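Local coordinates for tRNA (guanine(6)-N2)-methyltransferase (PDB 3TMA), which transfers a methyl group from S-adenosyl-L-methionine to N2 of the guanosine at position 6 of tRNA(Phe), at residues A199-F211 and L266-P280. Numbering follows the deposited sequence.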
loop_
_atom_site.group_PDB
_atom_site.type_symbol
_atom_site.label_atom_id
_atom_site.label_comp_id
_atom_site.label_asym_id
_atom_site.label_seq_id
_atom_site.Cartn_x
_atom_site.Cartn_y
_atom_site.Cartn_z
ATOM N N ALA A 199 14.690 0.103 0.306
ATOM C CA ALA A 199 15.993 0.685 -0.087
ATOM C C ALA A 199 16.708 1.378 1.082
ATOM O O ALA A 199 17.846 1.846 0.940
ATOM C CB ALA A 199 15.816 1.680 -1.232
ATOM N N ASP A 200 16.043 1.419 2.228
ATOM C CA ASP A 200 16.575 2.050 3.432
ATOM C C ASP A 200 16.962 3.504 3.116
ATOM O O ASP A 200 18.070 3.921 3.395
ATOM C CB ASP A 200 17.796 1.262 3.935
ATOM C CG ASP A 200 18.272 1.722 5.320
ATOM O OD1 ASP A 200 19.508 1.749 5.550
ATOM O OD2 ASP A 200 17.419 2.091 6.157
ATOM N N ALA A 201 16.074 4.246 2.459
ATOM C CA ALA A 201 16.287 5.684 2.240
ATOM C C ALA A 201 15.978 6.472 3.538
ATOM O O ALA A 201 14.965 6.213 4.167
ATOM C CB ALA A 201 15.385 6.179 1.153
ATOM N N ARG A 202 16.820 7.445 3.883
ATOM C CA ARG A 202 16.669 8.230 5.112
ATOM C C ARG A 202 16.846 9.707 4.789
ATOM O O ARG A 202 17.535 10.045 3.830
ATOM C CB ARG A 202 17.723 7.806 6.131
ATOM C CG ARG A 202 17.418 6.424 6.718
ATOM C CD ARG A 202 18.352 6.133 7.862
ATOM N NE ARG A 202 19.737 6.027 7.411
ATOM C CZ ARG A 202 20.261 4.924 6.884
ATOM N NH1 ARG A 202 19.498 3.851 6.715
ATOM N NH2 ARG A 202 21.537 4.889 6.521
ATOM N N PRO A 203 16.236 10.598 5.600
ATOM C CA PRO A 203 16.342 12.045 5.379
ATOM C C PRO A 203 17.790 12.513 5.187
ATOM O O PRO A 203 18.669 12.152 5.980
ATOM C CB PRO A 203 15.756 12.635 6.680
ATOM C CG PRO A 203 14.711 11.609 7.065
ATOM C CD PRO A 203 15.388 10.286 6.774
ATOM N N GLY A 204 18.032 13.316 4.155
ATOM C CA GLY A 204 19.389 13.777 3.866
ATOM C C GLY A 204 19.994 13.046 2.652
ATOM O O GLY A 204 20.926 13.545 2.070
ATOM N N MET A 205 19.498 11.842 2.319
ATOM C CA MET A 205 19.984 11.086 1.162
ATOM C C MET A 205 19.426 11.615 -0.147
ATOM O O MET A 205 18.327 12.188 -0.197
ATOM C CB MET A 205 19.659 9.593 1.275
ATOM C CG MET A 205 20.441 8.888 2.365
ATOM S SD MET A 205 19.925 7.154 2.342
ATOM C CE MET A 205 20.761 6.552 3.812
ATOM N N ARG A 206 20.252 11.521 -1.189
ATOM C CA ARG A 206 19.866 11.897 -2.560
ATOM C C ARG A 206 19.097 10.748 -3.180
ATOM O O ARG A 206 19.553 9.587 -3.134
ATOM C CB ARG A 206 21.136 12.167 -3.403
ATOM C CG ARG A 206 21.979 13.393 -2.909
ATOM C CD ARG A 206 23.445 13.291 -3.431
ATOM N NE ARG A 206 24.098 12.078 -2.945
ATOM C CZ ARG A 206 25.297 11.654 -3.326
ATOM N NH1 ARG A 206 25.814 10.535 -2.808
ATOM N NH2 ARG A 206 26.013 12.384 -4.169
ATOM N N VAL A 207 17.969 11.033 -3.823
ATOM C CA VAL A 207 17.114 9.923 -4.293
ATOM C C VAL A 207 16.775 10.191 -5.746
ATOM O O VAL A 207 16.497 11.367 -6.091
ATOM C CB VAL A 207 15.777 9.893 -3.504
ATOM C CG1 VAL A 207 14.780 8.859 -4.141
ATOM C CG2 VAL A 207 16.048 9.543 -2.057
ATOM N N LEU A 208 16.822 9.153 -6.597
ATOM C CA LEU A 208 16.412 9.319 -8.004
ATOM C C LEU A 208 15.225 8.404 -8.319
ATOM O O LEU A 208 15.254 7.209 -7.996
ATOM C CB LEU A 208 17.563 9.006 -8.970
ATOM C CG LEU A 208 17.215 8.767 -10.459
ATOM C CD1 LEU A 208 16.753 10.099 -11.136
ATOM C CD2 LEU A 208 18.458 8.149 -11.184
ATOM N N ASP A 209 14.211 8.968 -8.982
ATOM C CA ASP A 209 13.072 8.187 -9.566
ATOM C C ASP A 209 13.210 8.174 -11.118
ATOM O O ASP A 209 12.830 9.136 -11.794
ATOM C CB ASP A 209 11.786 8.876 -9.117
ATOM C CG ASP A 209 10.528 8.300 -9.771
ATOM O OD1 ASP A 209 10.628 7.257 -10.494
ATOM O OD2 ASP A 209 9.433 8.915 -9.549
ATOM N N PRO A 210 13.815 7.115 -11.694
ATOM C CA PRO A 210 14.221 7.225 -13.101
ATOM C C PRO A 210 13.111 6.953 -14.125
ATOM O O PRO A 210 13.301 7.249 -15.318
ATOM C CB PRO A 210 15.359 6.199 -13.214
ATOM C CG PRO A 210 14.962 5.079 -12.217
ATOM C CD PRO A 210 14.265 5.849 -11.072
ATOM N N PHE A 211 11.963 6.406 -13.680
ATOM C CA PHE A 211 10.798 6.243 -14.579
ATOM C C PHE A 211 9.614 6.906 -13.905
ATOM O O PHE A 211 8.739 6.226 -13.350
ATOM C CB PHE A 211 10.459 4.746 -14.813
ATOM C CG PHE A 211 11.606 3.940 -15.373
ATOM C CD1 PHE A 211 11.814 3.881 -16.738
ATOM C CD2 PHE A 211 12.467 3.226 -14.528
ATOM C CE1 PHE A 211 12.895 3.136 -17.291
ATOM C CE2 PHE A 211 13.577 2.496 -15.058
ATOM C CZ PHE A 211 13.754 2.436 -16.455
ATOM N N LEU A 266 21.011 7.555 -18.137
ATOM C CA LEU A 266 20.877 8.349 -16.897
ATOM C C LEU A 266 22.006 9.326 -16.586
ATOM O O LEU A 266 21.751 10.460 -16.144
ATOM C CB LEU A 266 20.640 7.443 -15.686
ATOM C CG LEU A 266 19.290 6.721 -15.665
ATOM C CD1 LEU A 266 19.286 5.745 -14.520
ATOM C CD2 LEU A 266 18.156 7.739 -15.583
ATOM N N PRO A 267 23.273 8.914 -16.832
ATOM C CA PRO A 267 24.333 9.893 -16.552
ATOM C C PRO A 267 24.371 11.138 -17.470
ATOM O O PRO A 267 25.024 12.103 -17.106
ATOM C CB PRO A 267 25.621 9.070 -16.646
ATOM C CG PRO A 267 25.156 7.592 -16.556
ATOM C CD PRO A 267 23.821 7.606 -17.236
ATOM N N ARG A 268 23.616 11.171 -18.573
ATOM C CA ARG A 268 23.505 12.383 -19.402
ATOM C C ARG A 268 22.680 13.455 -18.654
ATOM O O ARG A 268 22.685 14.636 -19.022
ATOM C CB ARG A 268 22.823 12.074 -20.747
ATOM C CG ARG A 268 23.651 11.256 -21.758
ATOM C CD ARG A 268 22.928 11.059 -23.104
ATOM N NE ARG A 268 23.536 10.012 -23.923
ATOM C CZ ARG A 268 23.113 9.644 -25.134
ATOM N NH1 ARG A 268 22.077 10.245 -25.710
ATOM N NH2 ARG A 268 23.756 8.698 -25.798
ATOM N N PHE A 269 21.959 13.041 -17.617
ATOM C CA PHE A 269 20.897 13.874 -17.012
ATOM C C PHE A 269 20.990 14.076 -15.498
ATOM O O PHE A 269 20.531 15.101 -14.979
ATOM C CB PHE A 269 19.525 13.257 -17.324
ATOM C CG PHE A 269 19.247 13.142 -18.792
ATOM C CD1 PHE A 269 18.885 14.273 -19.532
ATOM C CD2 PHE A 269 19.419 11.934 -19.455
ATOM C CE1 PHE A 269 18.656 14.185 -20.915
ATOM C CE2 PHE A 269 19.192 11.837 -20.848
ATOM C CZ PHE A 269 18.815 12.955 -21.568
ATOM N N PHE A 270 21.494 13.068 -14.782
ATOM C CA PHE A 270 21.485 13.107 -13.312
ATOM C C PHE A 270 22.866 12.923 -12.724
ATOM O O PHE A 270 23.645 12.132 -13.246
ATOM C CB PHE A 270 20.532 11.998 -12.753
ATOM C CG PHE A 270 19.092 12.168 -13.214
ATOM C CD1 PHE A 270 18.355 13.292 -12.798
ATOM C CD2 PHE A 270 18.531 11.293 -14.140
ATOM C CE1 PHE A 270 17.049 13.512 -13.242
ATOM C CE2 PHE A 270 17.187 11.463 -14.570
ATOM C CZ PHE A 270 16.450 12.599 -14.118
ATOM N N PRO A 271 23.104 13.502 -11.544
ATOM C CA PRO A 271 24.365 13.329 -10.833
ATOM C C PRO A 271 24.333 12.071 -9.961
ATOM O O PRO A 271 23.301 11.351 -9.915
ATOM C CB PRO A 271 24.433 14.587 -9.958
ATOM C CG PRO A 271 23.013 14.830 -9.586
ATOM C CD PRO A 271 22.193 14.431 -10.827
ATOM N N GLU A 272 25.423 11.812 -9.246
ATOM C CA GLU A 272 25.431 10.677 -8.310
ATOM C C GLU A 272 24.287 10.848 -7.273
ATOM O O GLU A 272 23.984 11.982 -6.867
ATOM C CB GLU A 272 26.748 10.629 -7.560
ATOM C CG GLU A 272 26.794 9.527 -6.485
ATOM C CD GLU A 272 28.134 9.498 -5.763
ATOM O OE1 GLU A 272 28.323 10.280 -4.784
ATOM O OE2 GLU A 272 29.001 8.714 -6.202
ATOM N N VAL A 273 23.707 9.737 -6.832
ATOM C CA VAL A 273 22.685 9.745 -5.789
ATOM C C VAL A 273 22.948 8.584 -4.809
ATOM O O VAL A 273 23.878 7.793 -5.025
ATOM C CB VAL A 273 21.221 9.597 -6.380
ATOM C CG1 VAL A 273 20.848 10.770 -7.266
ATOM C CG2 VAL A 273 21.058 8.271 -7.097
ATOM N N ASP A 274 22.149 8.475 -3.741
ATOM C CA ASP A 274 22.374 7.401 -2.759
ATOM C C ASP A 274 21.426 6.230 -3.001
ATOM O O ASP A 274 21.733 5.117 -2.602
ATOM C CB ASP A 274 22.163 7.916 -1.338
ATOM C CG ASP A 274 23.196 8.969 -0.948
ATOM O OD1 ASP A 274 24.379 8.590 -0.848
ATOM O OD2 ASP A 274 22.834 10.160 -0.782
ATOM N N ARG A 275 20.221 6.541 -3.497
ATOM C CA ARG A 275 19.137 5.568 -3.603
ATOM C C ARG A 275 18.412 5.789 -4.915
ATOM O O ARG A 275 18.159 6.939 -5.312
ATOM C CB ARG A 275 18.114 5.747 -2.439
ATOM C CG ARG A 275 18.671 5.504 -0.991
ATOM C CD ARG A 275 19.236 4.057 -0.895
ATOM N NE ARG A 275 19.649 3.733 0.482
ATOM C CZ ARG A 275 20.891 3.847 0.933
ATOM N NH1 ARG A 275 21.870 4.287 0.134
ATOM N NH2 ARG A 275 21.160 3.507 2.179
ATOM N N ILE A 276 18.087 4.701 -5.608
ATOM C CA ILE A 276 17.338 4.787 -6.872
ATOM C C ILE A 276 16.112 3.884 -6.721
ATOM O O ILE A 276 16.227 2.729 -6.294
ATOM C CB ILE A 276 18.211 4.298 -8.071
ATOM C CG1 ILE A 276 19.444 5.205 -8.184
ATOM C CG2 ILE A 276 17.407 4.280 -9.391
ATOM C CD1 ILE A 276 20.422 4.776 -9.341
ATOM N N LEU A 277 14.927 4.449 -6.943
ATOM C CA LEU A 277 13.683 3.700 -6.737
ATOM C C LEU A 277 13.010 3.583 -8.095
ATOM O O LEU A 277 12.608 4.593 -8.661
ATOM C CB LEU A 277 12.749 4.484 -5.776
ATOM C CG LEU A 277 13.439 5.030 -4.511
ATOM C CD1 LEU A 277 12.456 5.895 -3.667
ATOM C CD2 LEU A 277 14.017 3.889 -3.657
ATOM N N ALA A 278 12.948 2.372 -8.638
ATOM C CA ALA A 278 12.759 2.221 -10.095
ATOM C C ALA A 278 11.552 1.318 -10.391
ATOM O O ALA A 278 11.450 0.210 -9.852
ATOM C CB ALA A 278 13.990 1.673 -10.712
ATOM N N ASN A 279 10.654 1.809 -11.250
ATOM C CA ASN A 279 9.462 1.089 -11.646
ATOM C C ASN A 279 9.462 1.108 -13.186
ATOM O O ASN A 279 8.810 1.948 -13.801
ATOM C CB ASN A 279 8.251 1.843 -11.089
ATOM C CG ASN A 279 6.942 1.320 -11.578
ATOM O OD1 ASN A 279 6.756 0.118 -11.743
ATOM N ND2 ASN A 279 5.996 2.239 -11.804
ATOM N N PRO A 280 10.233 0.212 -13.815
ATOM C CA PRO A 280 10.378 0.249 -15.299
ATOM C C PRO A 280 9.057 -0.073 -16.015
ATOM O O PRO A 280 8.229 -0.759 -15.440
ATOM C CB PRO A 280 11.382 -0.877 -15.592
ATOM C CG PRO A 280 12.096 -1.125 -14.304
ATOM C CD PRO A 280 11.184 -0.696 -13.162
HETATM O O HOH W 1 25.386 14.076 -6.426
HETATM O O HOH W 2 10.774 4.689 -11.391
HETATM O O HOH W 3 6.409 5.195 -11.635
#
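Leu208 packs tightly on Phe270. Its CD1 sits over the centre of the ring, 3.6 Å from the Phe270 centroid, and CB lies against Val273. CG is anti to the backbone N (chi1 164°), part of the path that carries CD1 to the ring. Leu208 and its bridge partner Ile276 share one face of the sheet. Pro210 continues this apolar layer, wedged between Ile276 CG2, Ala278 CB and Leu266 CD2. Helix 290-305 covers it through Phe299 and Ala303. On the other face, Val207 CG1 meets Leu277 CD1 at 3.8 Å, and helix 216-225 lies over both residues. Backbone hydrogen bonds run from Leu208 N to Arg275 O (2.9 Å) and Leu277 N to Leu208 O (3.0 Å); Arg206 O accepts from Arg275 N and Asp274 N. Strands 207-209 and 275-278 are thus parallel neighbours in the middle of the Rossmann-fold methyltransferase sheet. At their C-terminal ends, water 2 bridges Asp209 OD1, Phe211 N and Asn279 N, while Asp209 OD2 is hydrogen-bonded to Thr212 OG1. Asn279 probably binds S-adenosyl-L-methionine. Pro280 CA lies over the Phe211 ring face.

The opposite end is polar and more open to solvent. Here Arg206, Asp274 and Glu272 form a salt-bridge network. Arg206 grips Asp274 side-on: NE reaches OD2, and NH1 reaches OD1 at 3.1 Å. Both oxygens are met from above the carboxylate plane. Asp274 OD2 also takes Arg206 N (2.9 Å) on its anti lone pair. NH1 and NH2 of Arg206 share Glu272 OE1. Arg275, by contrast, is buried, with Met205 SD over its guanidinium face. Its NH1 bonds Asp274 O in the guanidinium plane (2.9 Å, 166° at the hydrogen); NE bonds Ala199 O weakly.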